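Local coordinates for cytoplasmic export protein 1 (PDB 3VWA) that binds tRNA and associates with the nuclear pore complex as part of the nuclear tRNA export machinery, perhaps handing aminoacylated tRNA on to translation, at residues F243-L247 with V261-L265; I296-T301 with L345-S349; L321-A326 with D354-L360. One frame throughout, in Å; residues are numbered along the deposited sequence.

This chain is the larger part of a longer protein: a kinase-like domain followed by a HEAT-repeat solenoid. Interaction 1 comes first along the chain and joins helices 239-248 and 255-271, probably close to where the two parts meet. Interactions 2 and 3 follow, their segments alternating in sequence; they pair helix 283-303 with 342-351 and helix 321-335 with 355-368, so two layers of the early solenoid are stacked together. Their centres lie about 11 Å apart and they touch, as at Met300 CG and Leu321 CD2 (3.6 Å). Interaction 1 is centred about 20 and 21 Å from interactions 2 and 3, yet Met262 CB meets Phe324 CZ at 3.5 Å, which makes the packing continuous from this probable junction into the helical solenoid.

Interaction 1: F243-L247 with V261-L265; sequences FYQEL and VMSNL
At the apolar centre the Phe243 ring, held out by a t rotamer with chi2 at 74°, reaches from helix 239-248 to one face of helix 255-271. Its CZ lies 3.8 Å from CE of selenomethionine Met262, which meets the ring at its edge, as does the carbonyl O of Val261, 3.6 Å from Phe243 CE1. That same CE1 stands 3.7 Å from Leu265 CB and 4.0 Å from Val261 CG1. One turn on, Leu247 adds a looser contact, CD1 to Val261 CG1 at 4.3 Å. Both segments are regular alpha-helix, as the i+4 bonds Leu247 N to Phe243 O and Leu265 N to Val261 O, each 2.9 Å, attest. They run roughly antiparallel, at a signed crossing angle of -150° with axes 10.3 Å apart, and CA atoms pair Glu246 with Val261 (6.3 Å) and Phe243 with Leu265 (7.6 Å). The contact is consistent with a domain junction: Tyr244 packs on helix 106-122, in what is probably the kinase-like part, while Met262 packs on helices 283-303 and 321-335, which open the helical solenoid. Further out, Glu246 (m, t, chi3 81°) extends over Val261, its OE1 3.5 Å from Val261 CA. At the polar edge Asn264, also m, donates from ND2 to Glu246 OE1, a very short hydrogen bond of 2.5 Å with an N-H...O angle of 161°.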
loop_
_atom_site.group_PDB
_atom_site.type_symbol
_atom_site.label_atom_id
_atom_site.label_comp_id
_atom_site.label_asym_id
_atom_site.label_seq_id
_atom_site.Cartn_x
_atom_site.Cartn_y
_atom_site.Cartn_z
ATOM N N PHE A 243 7.831 -15.664 10.825
ATOM C CA PHE A 243 7.872 -14.227 10.948
ATOM C C PHE A 243 6.592 -13.663 11.639
ATOM O O PHE A 243 6.654 -12.744 12.463
ATOM C CB PHE A 243 8.182 -13.588 9.619
ATOM C CG PHE A 243 8.099 -12.113 9.637
ATOM C CD1 PHE A 243 9.087 -11.362 10.262
ATOM C CD2 PHE A 243 6.988 -11.473 9.117
ATOM C CE1 PHE A 243 8.969 -10.007 10.314
ATOM C CE2 PHE A 243 6.877 -10.106 9.134
ATOM C CZ PHE A 243 7.871 -9.369 9.742
ATOM N N TYR A 244 5.463 -14.275 11.329
ATOM C CA TYR A 244 4.218 -13.902 11.869
ATOM C C TYR A 244 4.209 -14.075 13.417
ATOM O O TYR A 244 3.704 -13.256 14.118
ATOM C CB TYR A 244 3.151 -14.757 11.198
ATOM C CG TYR A 244 1.793 -14.599 11.821
ATOM C CD1 TYR A 244 1.059 -13.418 11.647
ATOM C CD2 TYR A 244 1.257 -15.612 12.604
ATOM C CE1 TYR A 244 -0.176 -13.258 12.221
ATOM C CE2 TYR A 244 0.010 -15.473 13.183
ATOM C CZ TYR A 244 -0.689 -14.268 12.973
ATOM O OH TYR A 244 -1.933 -14.098 13.499
ATOM N N GLN A 245 4.788 -15.143 13.921
ATOM C CA GLN A 245 4.939 -15.321 15.334
ATOM C C GLN A 245 5.745 -14.192 16.023
ATOM O O GLN A 245 5.355 -13.748 17.117
ATOM C CB GLN A 245 5.510 -16.709 15.652
ATOM C CG GLN A 245 5.650 -16.993 17.132
ATOM C CD GLN A 245 6.435 -18.254 17.448
ATOM O OE1 GLN A 245 6.400 -19.237 16.695
ATOM N NE2 GLN A 245 7.139 -18.239 18.578
ATOM N N GLU A 246 6.847 -13.760 15.396
ATOM C CA GLU A 246 7.620 -12.609 15.855
ATOM C C GLU A 246 6.753 -11.365 15.870
ATOM O O GLU A 246 6.722 -10.630 16.864
ATOM C CB GLU A 246 8.815 -12.314 14.924
ATOM C CG GLU A 246 10.006 -13.231 15.021
ATOM C CD GLU A 246 11.038 -12.901 13.951
ATOM O OE1 GLU A 246 11.831 -11.953 14.126
ATOM O OE2 GLU A 246 11.062 -13.605 12.917
ATOM N N LEU A 247 6.038 -11.142 14.767
ATOM C CA LEU A 247 5.231 -9.972 14.592
ATOM C C LEU A 247 4.176 -9.853 15.682
ATOM O O LEU A 247 4.053 -8.796 16.317
ATOM C CB LEU A 247 4.543 -10.038 13.235
ATOM C CG LEU A 247 4.284 -8.734 12.506
ATOM C CD1 LEU A 247 5.521 -7.851 12.481
ATOM C CD2 LEU A 247 3.853 -9.106 11.071
ATOM N N VAL A 261 13.198 -8.031 14.908
ATOM C CA VAL A 261 12.021 -8.415 14.113
ATOM C C VAL A 261 11.985 -7.660 12.783
ATOM O O VAL A 261 11.798 -8.252 11.723
ATOM C CB VAL A 261 10.730 -8.110 14.859
ATOM C CG1 VAL A 261 9.498 -8.418 13.959
ATOM C CG2 VAL A 261 10.712 -8.896 16.180
HETATM N N MSE A 262 12.170 -6.356 12.850
HETATM C CA MSE A 262 12.300 -5.547 11.625
HETATM C C MSE A 262 13.536 -5.891 10.832
HETATM O O MSE A 262 13.486 -5.886 9.639
HETATM C CB MSE A 262 12.286 -4.051 11.958
HETATM C CG MSE A 262 10.922 -3.572 12.477
HETATM SE SE MSE A 262 9.298 -4.420 11.652
HETATM C CE MSE A 262 9.570 -6.239 11.143
ATOM N N SER A 263 14.666 -6.142 11.486
ATOM C CA SER A 263 15.836 -6.688 10.788
ATOM C C SER A 263 15.594 -8.019 10.075
ATOM O O SER A 263 16.099 -8.257 8.941
ATOM C CB SER A 263 16.988 -6.801 11.757
ATOM O OG SER A 263 17.289 -5.458 12.100
ATOM N N ASN A 264 14.817 -8.874 10.710
ATOM C CA ASN A 264 14.399 -10.119 10.078
ATOM C C ASN A 264 13.490 -9.826 8.880
ATOM O O ASN A 264 13.625 -10.438 7.806
ATOM C CB ASN A 264 13.671 -11.011 11.080
ATOM C CG ASN A 264 14.633 -11.707 11.987
ATOM O OD1 ASN A 264 15.820 -11.773 11.672
ATOM N ND2 ASN A 264 14.140 -12.258 13.112
ATOM N N LEU A 265 12.609 -8.835 9.047
ATOM C CA LEU A 265 11.719 -8.450 7.960
ATOM C C LEU A 265 12.541 -7.970 6.789
ATOM O O LEU A 265 12.288 -8.366 5.657
ATOM C CB LEU A 265 10.725 -7.395 8.402
ATOM C CG LEU A 265 9.940 -6.602 7.329
ATOM C CD1 LEU A 265 9.115 -7.543 6.462
ATOM C CD2 LEU A 265 9.016 -5.578 8.009
#

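Interaction 2: I296-T301 with L345-S349; sequences IKLLMT and LITQS
Met300, a selenomethionine, extends from helix 283-303 with chi1 at -87° (m) and both later torsions t, so that its CE comes within 3.4 Å of Ser349 CB and its SE within 4.3 Å of Leu345 O. Ser349 takes the p rotamer, which turns OG back onto its own helix to bond Ile346 O at 2.9 Å and leaves CB to meet the methyl. Both segments are alpha-helical and run nearly parallel, with axes 10.6 Å apart, a crossing angle of +26°, and CA pairs Lys297-Leu345 (6.7 Å) and Met300-Ser349 (7.4 Å). Such side-by-side packing of alternate helices is consistent with the stacking of successive layers in a HEAT-like alpha solenoid; helix 321-335 lies alongside, touching Ile296, Met300 and Leu345. Leu345 (t, chi2 147°, between wells) sends CD2 to 4.4 Å from Ile296 CG2 and CD1 to 4.0 Å from Lys297 CE. The long Lys297 chain, m then t, t, passes Gln348 as well, CG to OE1 at 3.9 Å. Gln348, with chi1 off-well at -126°, directs its amide across the gap, where NE2 sits 3.8 Å from Met300 CB and 3.8 Å from Thr301 OG1.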
loop_
_atom_site.group_PDB
_atom_site.type_symbol
_atom_site.label_atom_id
_atom_site.label_comp_id
_atom_site.label_asym_id
_atom_site.label_seq_id
_atom_site.Cartn_x
_atom_site.Cartn_y
_atom_site.Cartn_z
ATOM N N ILE A 296 10.510 3.163 12.620
ATOM C CA ILE A 296 11.238 4.200 11.904
ATOM C C ILE A 296 11.224 5.568 12.615
ATOM O O ILE A 296 12.270 6.257 12.699
ATOM C CB ILE A 296 10.748 4.407 10.439
ATOM C CG1 ILE A 296 11.182 3.219 9.545
ATOM C CG2 ILE A 296 11.354 5.680 9.882
ATOM C CD1 ILE A 296 10.455 3.132 8.217
ATOM N N LYS A 297 10.053 5.976 13.100
ATOM C CA LYS A 297 9.949 7.256 13.843
ATOM C C LYS A 297 10.864 7.232 15.061
ATOM O O LYS A 297 11.594 8.195 15.307
ATOM C CB LYS A 297 8.503 7.528 14.279
ATOM C CG LYS A 297 7.552 7.765 13.120
ATOM C CD LYS A 297 6.091 7.722 13.562
ATOM C CE LYS A 297 5.161 7.878 12.356
ATOM N NZ LYS A 297 3.902 7.076 12.497
ATOM N N LEU A 298 10.861 6.126 15.803
ATOM C CA LEU A 298 11.755 6.020 16.952
ATOM C C LEU A 298 13.202 6.234 16.546
ATOM O O LEU A 298 13.913 7.030 17.154
ATOM C CB LEU A 298 11.594 4.709 17.733
ATOM C CG LEU A 298 10.636 4.609 18.945
ATOM C CD1 LEU A 298 10.590 5.916 19.750
ATOM C CD2 LEU A 298 9.221 4.119 18.573
ATOM N N LEU A 299 13.638 5.546 15.497
ATOM C CA LEU A 299 15.017 5.664 15.044
ATOM C C LEU A 299 15.377 7.090 14.600
ATOM O O LEU A 299 16.523 7.508 14.707
ATOM C CB LEU A 299 15.239 4.727 13.875
ATOM C CG LEU A 299 15.065 3.256 14.150
ATOM C CD1 LEU A 299 15.234 2.571 12.808
ATOM C CD2 LEU A 299 16.109 2.804 15.154
HETATM N N MSE A 300 14.390 7.808 14.066
HETATM C CA MSE A 300 14.595 9.145 13.522
HETATM C C MSE A 300 14.724 10.124 14.657
HETATM O O MSE A 300 15.477 11.085 14.567
HETATM C CB MSE A 300 13.424 9.486 12.606
HETATM C CG MSE A 300 13.744 8.960 11.215
HETATM SE SE MSE A 300 12.424 9.717 9.940
HETATM C CE MSE A 300 12.851 8.303 8.652
ATOM N N THR A 301 13.986 9.912 15.738
ATOM C CA THR A 301 14.259 10.655 16.967
ATOM C C THR A 301 15.675 10.351 17.544
ATOM O O THR A 301 16.398 11.267 17.951
ATOM C CB THR A 301 13.125 10.428 17.972
ATOM O OG1 THR A 301 11.924 10.944 17.401
ATOM C CG2 THR A 301 13.397 11.117 19.317
ATOM N N LEU A 345 5.688 11.229 8.901
ATOM C CA LEU A 345 6.862 10.386 8.752
ATOM C C LEU A 345 7.760 10.929 7.658
ATOM O O LEU A 345 8.963 11.064 7.832
ATOM C CB LEU A 345 6.433 8.949 8.422
ATOM C CG LEU A 345 7.532 7.865 8.597
ATOM C CD1 LEU A 345 6.902 6.564 9.055
ATOM C CD2 LEU A 345 8.326 7.605 7.331
ATOM N N ILE A 346 7.140 11.289 6.544
ATOM C CA ILE A 346 7.858 11.712 5.359
ATOM C C ILE A 346 8.459 13.081 5.629
ATOM O O ILE A 346 9.600 13.309 5.315
ATOM C CB ILE A 346 6.938 11.716 4.122
ATOM C CG1 ILE A 346 6.609 10.270 3.724
ATOM C CG2 ILE A 346 7.527 12.532 2.975
ATOM C CD1 ILE A 346 7.773 9.469 3.201
ATOM N N THR A 347 7.701 13.948 6.285
ATOM C CA THR A 347 8.233 15.256 6.789
ATOM C C THR A 347 9.489 15.170 7.644
ATOM O O THR A 347 10.482 15.876 7.410
ATOM C CB THR A 347 7.154 16.003 7.577
ATOM O OG1 THR A 347 6.093 16.291 6.680
ATOM C CG2 THR A 347 7.691 17.345 8.141
ATOM N N GLN A 348 9.442 14.286 8.630
ATOM C CA GLN A 348 10.528 14.046 9.563
ATOM C C GLN A 348 11.739 13.532 8.813
ATOM O O GLN A 348 12.910 13.931 9.040
ATOM C CB GLN A 348 10.013 12.967 10.533
ATOM C CG GLN A 348 10.096 13.292 12.016
ATOM C CD GLN A 348 10.244 12.026 12.876
ATOM O OE1 GLN A 348 9.701 10.958 12.560
ATOM N NE2 GLN A 348 11.010 12.142 13.956
ATOM N N SER A 349 11.476 12.645 7.861
ATOM C CA SER A 349 12.570 12.109 7.098
ATOM C C SER A 349 13.241 13.138 6.181
ATOM O O SER A 349 14.432 13.060 5.991
ATOM C CB SER A 349 12.172 10.803 6.424
ATOM O OG SER A 349 11.320 11.029 5.318
#

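Interaction 3: L321-A326 with D354-L360; sequences LVPFLA and DRQVRFL
Helices 321-335 and 355-368 start side by side and nearly parallel: over these segments their axes come within 9.6 Å at a crossing angle of -20°. This is the geometry of equivalent helices in consecutive layers of an alpha solenoid, in keeping with the HEAT architecture of this part of the chain, although the pair lies before the HEAT repeats at 381-419 and 494-530; Arg355, Arg358 and Phe359 face the next layer, on helix 394-407. The register is set by the CA atoms of Val322 and Val357, 5.5 Å apart, and those of Ala326 and Leu360, 7.2 Å apart. Backbone bonds such as Leu325 N to Leu321 O (3.1 Å) and Phe359 N to Arg355 O (2.9 Å) define the two helices, and Asp354, at psi 124°, is the N-cap of the second, its OD1 accepting weakly from Val357 N at 3.5 Å. Val322 (t) wedges against that first turn, CG2 lying 3.6 Å from Val357 N, 3.9 Å from Val357 CG2 and 3.8 Å from Gln356 CB. On the more buried side Leu321 CB reaches Val357 CG2 at 4.3 Å and Leu325 CD1 reaches Val357 CG1 at 4.1 Å. Leu360 (t, p) inserts its CD2 between turns of the first helix: this methyl is 3.6 Å from Val322 O, 4.0 Å from Leu325 CB and 4.1 Å from Ala326 CB.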
loop_
_atom_site.group_PDB
_atom_site.type_symbol
_atom_site.label_atom_id
_atom_site.label_comp_id
_atom_site.label_asym_id
_atom_site.label_seq_id
_atom_site.Cartn_x
_atom_site.Cartn_y
_atom_site.Cartn_z
ATOM N N LEU A 321 17.808 3.154 8.945
ATOM C CA LEU A 321 16.893 4.193 8.426
ATOM C C LEU A 321 16.571 4.056 6.946
ATOM O O LEU A 321 15.424 3.993 6.574
ATOM C CB LEU A 321 17.449 5.575 8.689
ATOM C CG LEU A 321 17.478 5.922 10.177
ATOM C CD1 LEU A 321 18.429 7.109 10.336
ATOM C CD2 LEU A 321 16.081 6.241 10.650
ATOM N N VAL A 322 17.595 4.030 6.116
ATOM C CA VAL A 322 17.472 3.806 4.666
ATOM C C VAL A 322 16.800 2.471 4.326
ATOM O O VAL A 322 15.835 2.454 3.585
ATOM C CB VAL A 322 18.846 4.032 3.955
ATOM C CG1 VAL A 322 18.815 3.692 2.466
ATOM C CG2 VAL A 322 19.252 5.479 4.121
ATOM N N PRO A 323 17.275 1.337 4.886
ATOM C CA PRO A 323 16.602 0.089 4.438
ATOM C C PRO A 323 15.138 -0.027 4.834
ATOM O O PRO A 323 14.335 -0.401 3.999
ATOM C CB PRO A 323 17.431 -1.050 5.051
ATOM C CG PRO A 323 18.644 -0.399 5.644
ATOM C CD PRO A 323 18.419 1.092 5.769
ATOM N N PHE A 324 14.789 0.309 6.087
ATOM C CA PHE A 324 13.426 0.216 6.557
ATOM C C PHE A 324 12.531 1.193 5.788
ATOM O O PHE A 324 11.413 0.857 5.436
ATOM C CB PHE A 324 13.283 0.550 8.088
ATOM C CG PHE A 324 13.921 -0.470 9.034
ATOM C CD1 PHE A 324 14.635 -1.578 8.563
ATOM C CD2 PHE A 324 13.846 -0.271 10.427
ATOM C CE1 PHE A 324 15.215 -2.527 9.442
ATOM C CE2 PHE A 324 14.420 -1.181 11.312
ATOM C CZ PHE A 324 15.128 -2.303 10.826
ATOM N N LEU A 325 13.005 2.404 5.554
ATOM C CA LEU A 325 12.145 3.427 4.901
ATOM C C LEU A 325 11.933 2.969 3.459
ATOM O O LEU A 325 10.864 3.233 2.854
ATOM C CB LEU A 325 12.866 4.752 4.896
ATOM C CG LEU A 325 12.316 6.074 5.401
ATOM C CD1 LEU A 325 13.203 7.208 4.899
ATOM C CD2 LEU A 325 10.862 6.355 5.012
ATOM N N ALA A 326 12.932 2.291 2.884
ATOM C CA ALA A 326 12.812 1.759 1.493
ATOM C C ALA A 326 11.675 0.737 1.413
ATOM O O ALA A 326 10.832 0.759 0.481
ATOM C CB ALA A 326 14.154 1.168 0.982
ATOM N N ASP A 354 20.618 13.128 6.967
ATOM C CA ASP A 354 21.264 12.025 6.243
ATOM C C ASP A 354 21.093 12.048 4.704
ATOM O O ASP A 354 19.993 12.035 4.201
ATOM C CB ASP A 354 20.829 10.667 6.771
ATOM C CG ASP A 354 21.850 9.613 6.476
ATOM O OD1 ASP A 354 21.593 8.692 5.685
ATOM O OD2 ASP A 354 22.961 9.749 7.004
ATOM N N ARG A 355 22.208 12.026 4.002
ATOM C CA ARG A 355 22.292 12.108 2.545
ATOM C C ARG A 355 21.671 10.899 1.858
ATOM O O ARG A 355 20.987 11.021 0.862
ATOM C CB ARG A 355 23.774 12.120 2.197
ATOM C CG ARG A 355 24.169 12.750 0.889
ATOM C CD ARG A 355 24.603 14.146 1.240
ATOM N NE ARG A 355 26.023 14.253 1.484
ATOM C CZ ARG A 355 26.612 15.268 2.115
ATOM N NH1 ARG A 355 27.934 15.251 2.290
ATOM N NH2 ARG A 355 25.901 16.293 2.584
ATOM N N GLN A 356 21.935 9.717 2.393
ATOM C CA GLN A 356 21.420 8.493 1.819
ATOM C C GLN A 356 19.886 8.363 1.967
ATOM O O GLN A 356 19.210 7.722 1.152
ATOM C CB GLN A 356 22.177 7.315 2.468
ATOM C CG GLN A 356 23.661 7.269 2.055
ATOM C CD GLN A 356 23.905 7.533 0.553
ATOM O OE1 GLN A 356 23.286 6.910 -0.333
ATOM N NE2 GLN A 356 24.838 8.450 0.262
ATOM N N VAL A 357 19.354 8.947 3.036
ATOM C CA VAL A 357 17.940 9.079 3.202
ATOM C C VAL A 357 17.348 9.954 2.082
ATOM O O VAL A 357 16.384 9.576 1.426
ATOM C CB VAL A 357 17.568 9.695 4.582
ATOM C CG1 VAL A 357 16.106 10.082 4.620
ATOM C CG2 VAL A 357 17.845 8.697 5.721
ATOM N N ARG A 358 17.905 11.145 1.944
ATOM C CA ARG A 358 17.454 12.123 0.986
ATOM C C ARG A 358 17.534 11.564 -0.465
ATOM O O ARG A 358 16.592 11.737 -1.222
ATOM C CB ARG A 358 18.262 13.417 1.123
ATOM C CG ARG A 358 17.896 14.455 0.066
ATOM C CD ARG A 358 16.459 14.947 0.219
ATOM N NE ARG A 358 16.269 15.717 1.459
ATOM C CZ ARG A 358 16.599 17.007 1.641
ATOM N NH1 ARG A 358 16.324 17.617 2.815
ATOM N NH2 ARG A 358 17.166 17.702 0.645
ATOM N N PHE A 359 18.610 10.868 -0.839
ATOM C CA PHE A 359 18.597 10.197 -2.170
ATOM C C PHE A 359 17.360 9.253 -2.283
ATOM O O PHE A 359 16.684 9.150 -3.325
ATOM C CB PHE A 359 19.863 9.355 -2.354
ATOM C CG PHE A 359 21.110 10.142 -2.745
ATOM C CD1 PHE A 359 21.180 10.842 -3.964
ATOM C CD2 PHE A 359 22.250 10.129 -1.915
ATOM C CE1 PHE A 359 22.356 11.521 -4.327
ATOM C CE2 PHE A 359 23.402 10.834 -2.264
ATOM C CZ PHE A 359 23.457 11.515 -3.478
ATOM N N LEU A 360 17.068 8.531 -1.193
ATOM C CA LEU A 360 15.957 7.593 -1.268
ATOM C C LEU A 360 14.623 8.349 -1.500
ATOM O O LEU A 360 13.783 7.887 -2.314
ATOM C CB LEU A 360 15.887 6.713 -0.023
ATOM C CG LEU A 360 14.682 5.803 0.074
ATOM C CD1 LEU A 360 14.466 4.765 -1.069
ATOM C CD2 LEU A 360 14.769 5.149 1.436
#